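Local coordinates for protein esterase YbfF (Escherichia coli, PDB 3BF7) that probably hydrolyses ester or thioester bonds, as an alpha/beta-hydrolase fold enzyme whose helical cap helps to form the substrate-binding crevice, at residues Asp70-Leu75 and Met96-Leu101; Asp104-Leu109 and Pro192-Pro197; Ala147-His152 and Phe161-Phe166; His23-Ser28 and Asp180-Ile185; His227-Ala232 and Ala238-Ala243. The protein carries 1 engineered substitution. All coordinates share one frame; numbering follows the deposited sequence.

Contact 1: Asp70-Leu75 and Met96-Leu101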
# COMPACT_ATOMS: atom_id res chain seq x y z
N ASP A 70 10.17 -9.41 2.05
CA ASP A 70 9.77 -9.05 3.41
C ASP A 70 8.42 -9.69 3.72
O ASP A 70 8.18 -10.15 4.83
CB ASP A 70 9.63 -7.53 3.57
CG ASP A 70 10.96 -6.80 3.50
OD1 ASP A 70 10.91 -5.56 3.39
OD2 ASP A 70 12.03 -7.44 3.58
N LEU A 71 7.53 -9.71 2.73
CA LEU A 71 6.21 -10.31 2.91
C LEU A 71 6.36 -11.81 3.15
O LEU A 71 5.68 -12.38 4.00
CB LEU A 71 5.31 -10.01 1.71
CG LEU A 71 4.97 -8.53 1.49
CD1 LEU A 71 4.13 -8.35 0.24
CD2 LEU A 71 4.23 -7.98 2.71
N VAL A 72 7.25 -12.46 2.40
CA VAL A 72 7.48 -13.89 2.58
C VAL A 72 8.05 -14.15 3.98
O VAL A 72 7.59 -15.05 4.68
CB VAL A 72 8.47 -14.45 1.54
CG1 VAL A 72 8.78 -15.91 1.84
CG2 VAL A 72 7.88 -14.32 0.14
N ASP A 73 9.03 -13.36 4.38
CA ASP A 73 9.65 -13.52 5.70
C ASP A 73 8.63 -13.32 6.81
O ASP A 73 8.69 -13.98 7.85
CB ASP A 73 10.80 -12.54 5.90
CG ASP A 73 11.97 -12.81 4.98
OD1 ASP A 73 12.14 -13.97 4.55
OD2 ASP A 73 12.73 -11.86 4.71
N THR A 74 7.69 -12.41 6.58
CA THR A 74 6.66 -12.11 7.56
C THR A 74 5.68 -13.28 7.66
O THR A 74 5.26 -13.66 8.75
CB THR A 74 5.95 -10.79 7.21
OG1 THR A 74 6.90 -9.72 7.25
CG2 THR A 74 4.83 -10.50 8.20
N LEU A 75 5.31 -13.85 6.51
CA LEU A 75 4.41 -15.00 6.51
C LEU A 75 5.08 -16.17 7.22
O LEU A 75 4.44 -16.88 7.99
CB LEU A 75 4.05 -15.43 5.08
CG LEU A 75 3.14 -14.56 4.22
CD1 LEU A 75 2.90 -15.26 2.89
CD2 LEU A 75 1.82 -14.30 4.93
N MET A 96 2.21 -7.20 -5.99
CA MET A 96 2.31 -7.70 -7.36
C MET A 96 3.67 -8.36 -7.56
O MET A 96 3.78 -9.39 -8.23
CB MET A 96 2.10 -6.57 -8.37
CG MET A 96 0.65 -6.09 -8.43
SD MET A 96 0.33 -4.88 -9.73
CE MET A 96 1.18 -3.43 -9.08
N ALA A 97 4.72 -7.77 -6.99
CA ALA A 97 6.06 -8.33 -7.12
C ALA A 97 6.13 -9.70 -6.44
O ALA A 97 6.90 -10.56 -6.86
CB ALA A 97 7.09 -7.39 -6.52
N LEU A 98 5.33 -9.89 -5.40
CA LEU A 98 5.32 -11.16 -4.68
C LEU A 98 4.86 -12.30 -5.60
O LEU A 98 5.29 -13.44 -5.42
CB LEU A 98 4.41 -11.08 -3.45
CG LEU A 98 4.31 -12.36 -2.61
CD1 LEU A 98 5.68 -12.75 -2.07
CD2 LEU A 98 3.33 -12.13 -1.47
N THR A 99 4.01 -12.00 -6.57
CA THR A 99 3.55 -13.06 -7.47
C THR A 99 4.70 -13.65 -8.28
O THR A 99 4.66 -14.81 -8.67
CB THR A 99 2.46 -12.57 -8.48
OG1 THR A 99 3.04 -11.64 -9.41
CG2 THR A 99 1.30 -11.92 -7.75
N ALA A 100 5.74 -12.85 -8.52
CA ALA A 100 6.89 -13.31 -9.27
C ALA A 100 7.89 -14.03 -8.38
O ALA A 100 8.56 -14.97 -8.81
CB ALA A 100 7.57 -12.14 -9.97
N LEU A 101 7.98 -13.60 -7.13
CA LEU A 101 8.93 -14.19 -6.19
C LEU A 101 8.46 -15.48 -5.53
O LEU A 101 9.22 -16.45 -5.46
CB LEU A 101 9.28 -13.16 -5.10
CG LEU A 101 10.39 -13.57 -4.13
CD1 LEU A 101 11.70 -13.73 -4.90
CD2 LEU A 101 10.55 -12.52 -3.04
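V72 and L98 meet methyl against methyl: CG2 of V72 comes to 3.5 Å from CD1 of L98, tighter than an ordinary van der Waals contact between carbons. The two side chains cross obliquely, and V72 holds CG2 beside its own backbone N, which turns that branch rather than CG1 to the neighbouring helix. L98 swings CG opposite its backbone N (chi1 180°) and divides its two methyls between two partners, CD1 for V72 and CD2 for L71. That second touch is slacker, with CD2 of L98 lying 4.2 Å from CD1 of L71. The pairs sit between helix 64-78 and helix 90-101, which flank strand 83-88 along the chain in the alpha/beta-hydrolase fold; helix 90-101 is the one that follows what is probably the nucleophile elbow. F85 of that strand touches both L71 and L98, while I106 of strand 106-112 packs on L98 as well. Further out, polar bonds tie down helix 64-78 itself. T74 OG1 reaches back one turn to D70 O at 2.8 Å, and T74 N reaches the same oxygen at 2.9 Å from the opposite face of its carbonyl plane. D70 OD1 makes a salt bridge to R51, and D70 OD2 and D73 OD2 both bond the N-terminal amino group of M1. On helix 90-101, T99 OG1 closes on M96 O at 2.6 Å, lying in the carbonyl plane.

Contact 2: Asp104-Leu109 and Pro192-Pro197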
# COMPACT_ATOMS: atom_id res chain seq x y z
N ASP A 104 3.22 -19.29 -4.83
CA ASP A 104 2.52 -20.28 -4.02
C ASP A 104 2.10 -19.75 -2.64
O ASP A 104 1.33 -20.40 -1.94
CB ASP A 104 3.37 -21.54 -3.85
CG ASP A 104 3.66 -22.23 -5.17
OD1 ASP A 104 2.73 -22.32 -6.01
OD2 ASP A 104 4.80 -22.68 -5.37
N ARG A 105 2.60 -18.58 -2.27
CA ARG A 105 2.26 -18.00 -0.97
C ARG A 105 1.08 -17.04 -1.08
O ARG A 105 0.64 -16.48 -0.07
CB ARG A 105 3.47 -17.28 -0.38
CG ARG A 105 4.73 -18.13 -0.27
CD ARG A 105 4.51 -19.40 0.55
NE ARG A 105 4.31 -19.15 1.97
CZ ARG A 105 5.29 -18.88 2.84
NH1 ARG A 105 6.54 -18.82 2.43
NH2 ARG A 105 5.00 -18.68 4.11
N ILE A 106 0.57 -16.85 -2.29
CA ILE A 106 -0.56 -15.94 -2.52
C ILE A 106 -1.82 -16.66 -2.98
O ILE A 106 -1.77 -17.55 -3.83
CB ILE A 106 -0.22 -14.89 -3.61
CG1 ILE A 106 1.09 -14.18 -3.27
CG2 ILE A 106 -1.35 -13.88 -3.73
CD1 ILE A 106 1.58 -13.27 -4.37
N ASP A 107 -2.96 -16.26 -2.42
CA ASP A 107 -4.24 -16.82 -2.80
C ASP A 107 -4.83 -15.81 -3.78
O ASP A 107 -4.63 -15.92 -4.99
CB ASP A 107 -5.15 -16.96 -1.57
CG ASP A 107 -6.44 -17.69 -1.88
OD1 ASP A 107 -6.69 -17.98 -3.07
OD2 ASP A 107 -7.21 -17.97 -0.94
N LYS A 108 -5.54 -14.81 -3.26
CA LYS A 108 -6.10 -13.77 -4.10
C LYS A 108 -5.27 -12.49 -3.97
O LYS A 108 -4.47 -12.35 -3.04
CB LYS A 108 -7.57 -13.53 -3.74
CG LYS A 108 -8.44 -14.74 -4.07
CD LYS A 108 -9.91 -14.40 -4.08
CE LYS A 108 -10.73 -15.59 -4.56
NZ LYS A 108 -12.16 -15.24 -4.72
N LEU A 109 -5.47 -11.57 -4.91
CA LEU A 109 -4.70 -10.33 -4.94
C LEU A 109 -5.53 -9.12 -5.32
O LEU A 109 -6.28 -9.15 -6.29
CB LEU A 109 -3.54 -10.49 -5.93
CG LEU A 109 -2.55 -9.33 -6.15
CD1 LEU A 109 -1.29 -9.88 -6.78
CD2 LEU A 109 -3.16 -8.25 -7.03
N PRO A 192 6.86 -11.74 -14.69
CA PRO A 192 6.23 -12.71 -15.59
C PRO A 192 4.73 -12.67 -15.34
O PRO A 192 4.28 -12.22 -14.28
CB PRO A 192 6.84 -14.04 -15.16
CG PRO A 192 8.17 -13.65 -14.60
CD PRO A 192 7.83 -12.41 -13.80
N ALA A 193 3.95 -13.14 -16.30
CA ALA A 193 2.51 -13.15 -16.16
C ALA A 193 2.06 -14.03 -14.99
O ALA A 193 2.62 -15.11 -14.76
CB ALA A 193 1.86 -13.64 -17.45
N TRP A 194 1.07 -13.55 -14.25
CA TRP A 194 0.49 -14.30 -13.14
C TRP A 194 -0.88 -14.71 -13.68
O TRP A 194 -1.79 -13.88 -13.79
CB TRP A 194 0.35 -13.41 -11.90
CG TRP A 194 -0.01 -14.16 -10.65
CD1 TRP A 194 0.69 -15.17 -10.06
CD2 TRP A 194 -1.14 -13.91 -9.80
NE1 TRP A 194 0.08 -15.56 -8.90
CE2 TRP A 194 -1.05 -14.81 -8.71
CE3 TRP A 194 -2.22 -13.02 -9.85
CZ2 TRP A 194 -1.99 -14.84 -7.68
CZ3 TRP A 194 -3.16 -13.05 -8.83
CH2 TRP A 194 -3.04 -13.95 -7.76
N ASP A 195 -1.01 -15.98 -14.03
CA ASP A 195 -2.25 -16.50 -14.62
C ASP A 195 -3.35 -16.84 -13.62
O ASP A 195 -3.80 -17.99 -13.54
CB ASP A 195 -1.94 -17.72 -15.49
CG ASP A 195 -1.11 -17.36 -16.71
OD1 ASP A 195 -1.51 -16.43 -17.45
OD2 ASP A 195 -0.07 -18.00 -16.95
N HIS A 196 -3.78 -15.83 -12.87
CA HIS A 196 -4.83 -15.98 -11.88
C HIS A 196 -5.62 -14.68 -11.80
O HIS A 196 -5.08 -13.61 -12.06
CB HIS A 196 -4.24 -16.27 -10.49
CG HIS A 196 -3.42 -17.52 -10.44
ND1 HIS A 196 -2.05 -17.53 -10.64
CD2 HIS A 196 -3.77 -18.81 -10.23
CE1 HIS A 196 -1.61 -18.77 -10.55
NE2 HIS A 196 -2.63 -19.56 -10.30
N PRO A 197 -6.91 -14.76 -11.45
CA PRO A 197 -7.72 -13.54 -11.36
C PRO A 197 -7.12 -12.58 -10.34
O PRO A 197 -6.77 -12.99 -9.24
CB PRO A 197 -9.09 -14.07 -10.91
CG PRO A 197 -9.12 -15.46 -11.47
CD PRO A 197 -7.73 -15.96 -11.19
O HOH W 1 -6.33 -15.45 -7.68
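W194 lays the six-membered part of its indole against I106 and L109, which both lie on one side of its plane, and it has far more surface buried here than any other residue. Its CG stands anti to the backbone N (chi1 -170°), which extends the ring away from its loop and toward strand 106-112. L109 is the main partner: its CB lies 3.9 Å from CZ3 of W194, and its CD1 sits over one face of the indole. The opposite face is taken by H196 of the same loop, whose ND1 stands 3.4 Å above the W194 ring plane, offset toward the rim. I106 meets the ring obliquely, CG2 approaching CZ2 of W194 at 4.1 Å. At the ring edge, near its plane, D107 O faces CH2 of W194 at 3.8 Å. T99 of helix 90-101 and F221 also touch the indole, so the loop before strand 198-201 is held against the start of strand 106-112, an inner strand of the central sheet, where L109 pairs through its backbone with L199. One water joins the two backbones, donating to P197 O at 2.9 Å and to D107 O at 3.2 Å. The hydroxyl of Y251 bonds both P197 O and L109 N close by, while the carboxylate of D107 turns elsewhere, to S17 OG. Across the contact the direct touches are thus largely apolar, centred on one indole, and the link between the two carbonyl oxygens is left to the water.

Contact 3: Ala147-His152 and Phe161-Phe166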
# COMPACT_ATOMS: atom_id res chain seq x y z
N ALA A 147 0.50 23.24 10.42
CA ALA A 147 0.61 24.65 10.05
C ALA A 147 1.73 24.86 9.04
O ALA A 147 1.60 25.63 8.09
CB ALA A 147 0.84 25.50 11.29
N ILE A 148 2.85 24.17 9.26
CA ILE A 148 3.99 24.29 8.37
C ILE A 148 3.72 23.61 7.03
O ILE A 148 4.03 24.16 5.97
CB ILE A 148 5.25 23.65 9.00
CG1 ILE A 148 5.64 24.44 10.25
CG2 ILE A 148 6.39 23.63 8.00
CD1 ILE A 148 6.79 23.84 11.01
N MET A 149 3.14 22.42 7.08
CA MET A 149 2.86 21.67 5.87
C MET A 149 1.87 22.36 4.95
O MET A 149 1.95 22.21 3.73
CB MET A 149 2.37 20.28 6.24
CG MET A 149 3.40 19.51 7.03
SD MET A 149 2.91 17.83 7.41
CE MET A 149 3.41 16.98 5.91
N ARG A 150 0.94 23.12 5.52
CA ARG A 150 -0.05 23.83 4.71
C ARG A 150 0.61 24.93 3.88
O ARG A 150 -0.01 25.48 2.98
CB ARG A 150 -1.14 24.43 5.59
CG ARG A 150 -1.97 23.40 6.34
CD ARG A 150 -3.26 24.00 6.87
NE ARG A 150 -4.03 23.01 7.63
CZ ARG A 150 -3.85 22.76 8.92
NH1 ARG A 150 -2.94 23.42 9.61
NH2 ARG A 150 -4.58 21.82 9.51
N GLN A 151 1.87 25.24 4.20
CA GLN A 151 2.61 26.26 3.47
C GLN A 151 3.22 25.66 2.21
O GLN A 151 3.74 26.37 1.35
CB GLN A 151 3.71 26.85 4.35
CG GLN A 151 3.21 27.37 5.69
CD GLN A 151 4.32 27.91 6.57
OE1 GLN A 151 4.09 28.31 7.71
NE2 GLN A 151 5.54 27.94 6.04
N HIS A 152 3.16 24.33 2.11
CA HIS A 152 3.71 23.60 0.98
C HIS A 152 2.65 22.83 0.20
O HIS A 152 2.76 22.66 -1.01
CB HIS A 152 4.76 22.58 1.45
CG HIS A 152 6.02 23.20 1.96
ND1 HIS A 152 6.12 23.74 3.23
CD2 HIS A 152 7.23 23.36 1.38
CE1 HIS A 152 7.35 24.20 3.40
NE2 HIS A 152 8.04 23.99 2.30
N PHE A 161 -2.93 12.60 6.36
CA PHE A 161 -2.44 11.24 6.14
C PHE A 161 -0.97 11.17 6.56
O PHE A 161 -0.57 10.28 7.30
CB PHE A 161 -2.58 10.89 4.65
CG PHE A 161 -1.67 9.79 4.19
CD1 PHE A 161 -1.81 8.49 4.66
CD2 PHE A 161 -0.65 10.06 3.29
CE1 PHE A 161 -0.95 7.48 4.24
CE2 PHE A 161 0.21 9.06 2.85
CZ PHE A 161 0.06 7.77 3.33
N LEU A 162 -0.17 12.13 6.09
CA LEU A 162 1.24 12.16 6.43
C LEU A 162 1.46 12.31 7.93
O LEU A 162 2.33 11.66 8.51
CB LEU A 162 1.93 13.32 5.69
CG LEU A 162 1.97 13.20 4.17
CD1 LEU A 162 2.47 14.50 3.56
CD2 LEU A 162 2.86 12.03 3.76
N LEU A 163 0.65 13.16 8.56
CA LEU A 163 0.78 13.40 9.99
C LEU A 163 0.51 12.18 10.86
O LEU A 163 0.89 12.17 12.04
CB LEU A 163 -0.12 14.57 10.41
CG LEU A 163 0.38 15.94 9.91
CD1 LEU A 163 -0.63 17.02 10.25
CD2 LEU A 163 1.73 16.25 10.54
N LYS A 164 -0.13 11.16 10.31
CA LYS A 164 -0.37 9.94 11.07
C LYS A 164 0.99 9.36 11.45
O LYS A 164 1.11 8.62 12.42
CB LYS A 164 -1.16 8.93 10.24
CG LYS A 164 -2.59 9.33 9.93
CD LYS A 164 -3.44 9.39 11.19
CE LYS A 164 -4.90 9.65 10.85
NZ LYS A 164 -5.76 9.57 12.06
N SER A 165 2.01 9.71 10.66
CA SER A 165 3.36 9.22 10.90
C SER A 165 4.25 10.22 11.64
O SER A 165 5.46 10.03 11.73
CB SER A 165 4.02 8.83 9.57
OG SER A 165 3.45 7.64 9.05
N PHE A 166 3.65 11.29 12.16
CA PHE A 166 4.41 12.28 12.91
C PHE A 166 4.12 12.02 14.38
O PHE A 166 3.02 12.29 14.86
CB PHE A 166 3.98 13.70 12.53
CG PHE A 166 4.89 14.77 13.08
CD1 PHE A 166 6.21 14.85 12.65
CD2 PHE A 166 4.43 15.68 14.02
CE1 PHE A 166 7.07 15.83 13.16
CE2 PHE A 166 5.28 16.66 14.54
CZ PHE A 166 6.60 16.73 14.11
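M149 O receives the backbone N-H of H152 at 2.9 Å, and across the contact L162 O takes S165 N in the same way, each a backbone bond within its own segment. A longer, weak bond runs from H152 ND1 to I148 O. Between the helices the meeting is apolar, and M149 supplies one whole side of it. Its chain is straight as far as SD and then bends (chi3 84°), which sends CE over to L162: the methyl stands 3.5 Å from L162 CD1 and 4.0 Å from L162 CB. The sulfur stays behind to meet L163, with SD 3.7 Å from CD2 of L163 as the two side chains slide past each other in opposite directions. With an alanine in place of M149, the thioether would be gone, and L162 and L163 would probably face a gap between the two helices. V134 and I159 touch M149 too, and R150 makes a salt bridge to E156. Helices 142-149 and 156-163, joined by a short connection, belong to the helical insertion between strands 106-112 and 198-201, the place where alpha/beta hydrolases commonly carry their cap.

Contact 4: His23-Ser28 and Asp180-Ile185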
# COMPACT_ATOMS: atom_id res chain seq x y z
N HIS A 23 0.15 -1.05 3.02
CA HIS A 23 -0.01 0.37 2.72
C HIS A 23 0.96 0.92 1.66
O HIS A 23 1.87 0.22 1.21
CB HIS A 23 0.16 1.17 4.01
CG HIS A 23 1.55 1.14 4.55
ND1 HIS A 23 2.57 1.91 4.02
CD2 HIS A 23 2.12 0.39 5.53
CE1 HIS A 23 3.70 1.63 4.65
NE2 HIS A 23 3.45 0.71 5.56
N GLY A 24 0.76 2.18 1.30
CA GLY A 24 1.59 2.84 0.30
C GLY A 24 2.66 3.77 0.85
O GLY A 24 2.85 3.86 2.07
N LEU A 25 3.34 4.46 -0.05
CA LEU A 25 4.42 5.37 0.34
C LEU A 25 3.98 6.40 1.37
O LEU A 25 2.92 7.03 1.25
CB LEU A 25 4.97 6.09 -0.90
CG LEU A 25 6.17 7.01 -0.67
CD1 LEU A 25 7.37 6.21 -0.17
CD2 LEU A 25 6.51 7.71 -1.97
N PHE A 26 4.82 6.57 2.40
CA PHE A 26 4.60 7.49 3.51
C PHE A 26 3.46 7.04 4.43
O PHE A 26 3.08 7.77 5.34
CB PHE A 26 4.33 8.92 3.02
CG PHE A 26 5.51 9.56 2.32
CD1 PHE A 26 6.75 9.66 2.94
CD2 PHE A 26 5.36 10.07 1.03
CE1 PHE A 26 7.83 10.27 2.29
CE2 PHE A 26 6.43 10.68 0.38
CZ PHE A 26 7.66 10.77 1.01
N GLY A 27 2.94 5.84 4.20
CA GLY A 27 1.88 5.33 5.04
C GLY A 27 2.39 4.47 6.18
O GLY A 27 3.59 4.43 6.46
N SER A 28 1.46 3.79 6.84
CA SER A 28 1.76 2.91 7.97
C SER A 28 0.64 1.88 8.04
O SER A 28 -0.37 2.00 7.34
CB SER A 28 1.82 3.71 9.27
OG SER A 28 0.56 4.29 9.54
N ASP A 180 16.35 8.86 -1.40
CA ASP A 180 17.40 8.22 -2.17
C ASP A 180 16.90 7.12 -3.10
O ASP A 180 17.35 7.00 -4.24
CB ASP A 180 18.45 7.63 -1.22
CG ASP A 180 19.60 6.99 -1.96
OD1 ASP A 180 20.40 7.74 -2.56
OD2 ASP A 180 19.69 5.75 -1.95
N GLN A 181 15.95 6.34 -2.62
CA GLN A 181 15.41 5.22 -3.39
C GLN A 181 14.13 5.55 -4.16
O GLN A 181 13.54 4.67 -4.77
CB GLN A 181 15.14 4.05 -2.44
CG GLN A 181 16.38 3.59 -1.69
CD GLN A 181 17.30 2.78 -2.57
OE1 GLN A 181 17.03 1.62 -2.86
NE2 GLN A 181 18.40 3.39 -3.02
N TYR A 182 13.73 6.82 -4.14
CA TYR A 182 12.50 7.23 -4.81
C TYR A 182 12.31 6.70 -6.23
O TYR A 182 11.22 6.23 -6.57
CB TYR A 182 12.38 8.75 -4.81
CG TYR A 182 11.04 9.24 -5.29
CD1 TYR A 182 9.92 9.20 -4.45
CD2 TYR A 182 10.88 9.72 -6.58
CE1 TYR A 182 8.67 9.62 -4.90
CE2 TYR A 182 9.63 10.15 -7.04
CZ TYR A 182 8.54 10.10 -6.20
OH TYR A 182 7.31 10.52 -6.67
N PRO A 183 13.34 6.77 -7.09
CA PRO A 183 13.15 6.27 -8.46
C PRO A 183 12.71 4.81 -8.52
O PRO A 183 12.00 4.42 -9.45
CB PRO A 183 14.52 6.48 -9.10
CG PRO A 183 15.06 7.68 -8.37
CD PRO A 183 14.67 7.38 -6.94
N HIS A 184 13.14 4.02 -7.55
CA HIS A 184 12.79 2.60 -7.52
C HIS A 184 11.37 2.40 -7.01
O HIS A 184 10.73 1.40 -7.32
CB HIS A 184 13.77 1.83 -6.65
CG HIS A 184 15.20 2.07 -7.00
ND1 HIS A 184 15.66 2.06 -8.30
CD2 HIS A 184 16.27 2.35 -6.22
CE1 HIS A 184 16.96 2.32 -8.30
NE2 HIS A 184 17.35 2.50 -7.05
N ILE A 185 10.90 3.34 -6.20
CA ILE A 185 9.56 3.25 -5.64
C ILE A 185 8.51 3.62 -6.70
O ILE A 185 7.50 2.93 -6.85
CB ILE A 185 9.45 4.14 -4.39
CG1 ILE A 185 10.44 3.64 -3.33
CG2 ILE A 185 8.02 4.12 -3.84
CD1 ILE A 185 10.60 4.57 -2.14
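The apolar contacts all go through L25, whose two methyls part to meet two residues of the helix that starts at Y182. CD1 of L25 lies 4.1 Å from CD1 of I185, and CD2 of L25 comes to the edge of the Y182 ring, 4.1 Å from CE1. Both partners cross the leucine at about a right angle. With CG of L25 anti to its backbone N (chi1 -176°), the fork extends out from the loop. Within the loop, CG of L25 also rests 3.6 Å above the F26 ring plane, offset toward its rim. The hydrogen bonds keep within their own segments or go elsewhere. G24 O is gripped from opposite faces of its plane, by G27 N, which closes a type II turn, and by H23 ND1 at 2.8 Å, the bond lying in the imidazole plane. H23 NE2 bonds V50 N, and the hydroxyl of Y182 bonds H124 and R123 N. This His-Gly loop after strand 19-22 is, in related hydrolases, the one that usually helps to line the oxyanion hole. Polar bonds within the loop and to V50 help to hold its shape, while the helix touches it through hydrocarbon alone.

Contact 5: His227-Ala232 and Ala238-Ala243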
# COMPACT_ATOMS: atom_id res chain seq x y z
N HIS A 227 -12.10 -2.43 -11.35
CA HIS A 227 -13.33 -1.89 -10.81
C HIS A 227 -13.04 -0.45 -10.42
O HIS A 227 -12.53 -0.18 -9.33
CB HIS A 227 -13.77 -2.68 -9.58
CG HIS A 227 -15.13 -2.31 -9.08
ND1 HIS A 227 -15.49 -1.01 -8.80
CD2 HIS A 227 -16.22 -3.07 -8.83
CE1 HIS A 227 -16.75 -0.98 -8.40
NE2 HIS A 227 -17.22 -2.22 -8.42
N VAL A 228 -13.34 0.47 -11.33
CA VAL A 228 -13.10 1.88 -11.09
C VAL A 228 -14.13 2.50 -10.16
O VAL A 228 -15.33 2.32 -10.34
CB VAL A 228 -13.09 2.67 -12.42
CG1 VAL A 228 -12.85 4.14 -12.15
CG2 VAL A 228 -12.02 2.11 -13.34
N ILE A 229 -13.64 3.21 -9.15
CA ILE A 229 -14.52 3.86 -8.19
C ILE A 229 -14.67 5.32 -8.61
O ILE A 229 -13.74 6.12 -8.50
CB ILE A 229 -13.93 3.80 -6.76
CG1 ILE A 229 -13.63 2.34 -6.38
CG2 ILE A 229 -14.90 4.42 -5.76
CD1 ILE A 229 -14.84 1.41 -6.43
N ALA A 230 -15.86 5.66 -9.11
CA ALA A 230 -16.13 7.01 -9.58
C ALA A 230 -15.98 8.06 -8.48
O ALA A 230 -16.32 7.82 -7.32
CB ALA A 230 -17.54 7.08 -10.17
N GLY A 231 -15.46 9.22 -8.85
CA GLY A 231 -15.29 10.31 -7.91
C GLY A 231 -14.30 10.08 -6.79
O GLY A 231 -14.41 10.69 -5.72
N ALA A 232 -13.32 9.22 -7.02
CA ALA A 232 -12.32 8.94 -6.00
C ALA A 232 -10.90 9.21 -6.48
O ALA A 232 -10.56 8.93 -7.63
CB ALA A 232 -12.44 7.50 -5.52
N ALA A 238 -9.73 5.57 1.47
CA ALA A 238 -9.96 6.62 2.45
C ALA A 238 -11.19 7.44 2.09
O ALA A 238 -11.90 7.93 2.98
CB ALA A 238 -8.74 7.53 2.52
N GLU A 239 -11.47 7.57 0.80
CA GLU A 239 -12.61 8.35 0.33
C GLU A 239 -13.90 7.57 0.19
O GLU A 239 -14.97 8.05 0.57
CB GLU A 239 -12.27 9.01 -1.01
CG GLU A 239 -11.08 9.95 -0.96
CD GLU A 239 -10.78 10.57 -2.31
OE1 GLU A 239 -9.78 11.31 -2.41
OE2 GLU A 239 -11.54 10.32 -3.27
N LYS A 240 -13.81 6.37 -0.37
CA LYS A 240 -14.98 5.52 -0.59
C LYS A 240 -14.73 4.10 -0.11
O LYS A 240 -14.74 3.16 -0.90
CB LYS A 240 -15.31 5.48 -2.09
CG LYS A 240 -15.57 6.82 -2.75
CD LYS A 240 -16.88 7.43 -2.29
CE LYS A 240 -17.32 8.54 -3.23
NZ LYS A 240 -16.29 9.60 -3.38
N PRO A 241 -14.50 3.92 1.20
CA PRO A 241 -14.25 2.58 1.73
C PRO A 241 -15.34 1.56 1.43
O PRO A 241 -15.05 0.40 1.15
CB PRO A 241 -14.07 2.82 3.23
CG PRO A 241 -14.90 4.04 3.48
CD PRO A 241 -14.57 4.91 2.29
N ASP A 242 -16.60 1.99 1.48
CA ASP A 242 -17.71 1.07 1.21
C ASP A 242 -17.64 0.53 -0.22
O ASP A 242 -17.78 -0.67 -0.44
CB ASP A 242 -19.05 1.78 1.44
CG ASP A 242 -19.23 2.99 0.55
OD1 ASP A 242 -18.34 3.87 0.53
OD2 ASP A 242 -20.28 3.08 -0.13
N ALA A 243 -17.42 1.41 -1.19
CA ALA A 243 -17.33 1.00 -2.58
C ALA A 243 -16.14 0.06 -2.78
O ALA A 243 -16.22 -0.91 -3.53
CB ALA A 243 -17.20 2.22 -3.48
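The backbone of 227-232 ends in a type II turn from I229 to A232, with G231 at positive phi (66°), and it runs beside the break at K240 between helices 236-239 and 241-253, so that A232 and E239 bring their CA atoms to 6.4 Å. I229 fills the angle of that break with two branches. Its CG2 packs at 3.8 Å on CB of K240, while CD1 reaches 3.9 Å from CB of A243, on the first turn of the following helix. A serine in place of I229 would probably leave A243 and the K240 methylenes without their apolar cover and open a gap under the turn. K240 slides past the isoleucine in the opposite direction, its chain bent at chi2 (-70°) and again near the end, and this curl brings NZ to G231 O for a weak hydrogen bond of 3.2 Å. E239, extended beyond CG, lays OE2 3.2 Å from CA of A232, and the same oxygen accepts a bond from G233 N. Further back, the backbone of I229 is tied to P202 and G204. The segments flank the loop that, as in other alpha/beta hydrolases, probably carries the catalytic histidine. Hydrocarbon makes the firm part of the contact, whereas the lysine adds a single weak bond to a carbonyl on the exposed side and the glutamate serves chiefly the loop backbone at G233.

How the contacts relate
Contacts 1 and 2 adjoin, centres 11 Å apart: helix 90-101 leads into strand 106-112, and L98 and T99 of contact 1 pack on I106 and L109 of contact 2. Contacts 3 and 4 also touch, with F161 and L162 of the cap lying on L25, F26 and G27. Contact 4 spans the longest stretch of chain, enclosing contacts 1 and 3 and alternating with contact 2, whereas contact 5 follows all the others near the C-terminus. Contacts 1 and 3 lie on opposite sides of the chain's centre, about 31 Å apart between centres. The hydrolase core thus holds contacts 1, 2 and 5, contact 3 belongs to the cap, and contact 4 joins cap to core near the probable active site.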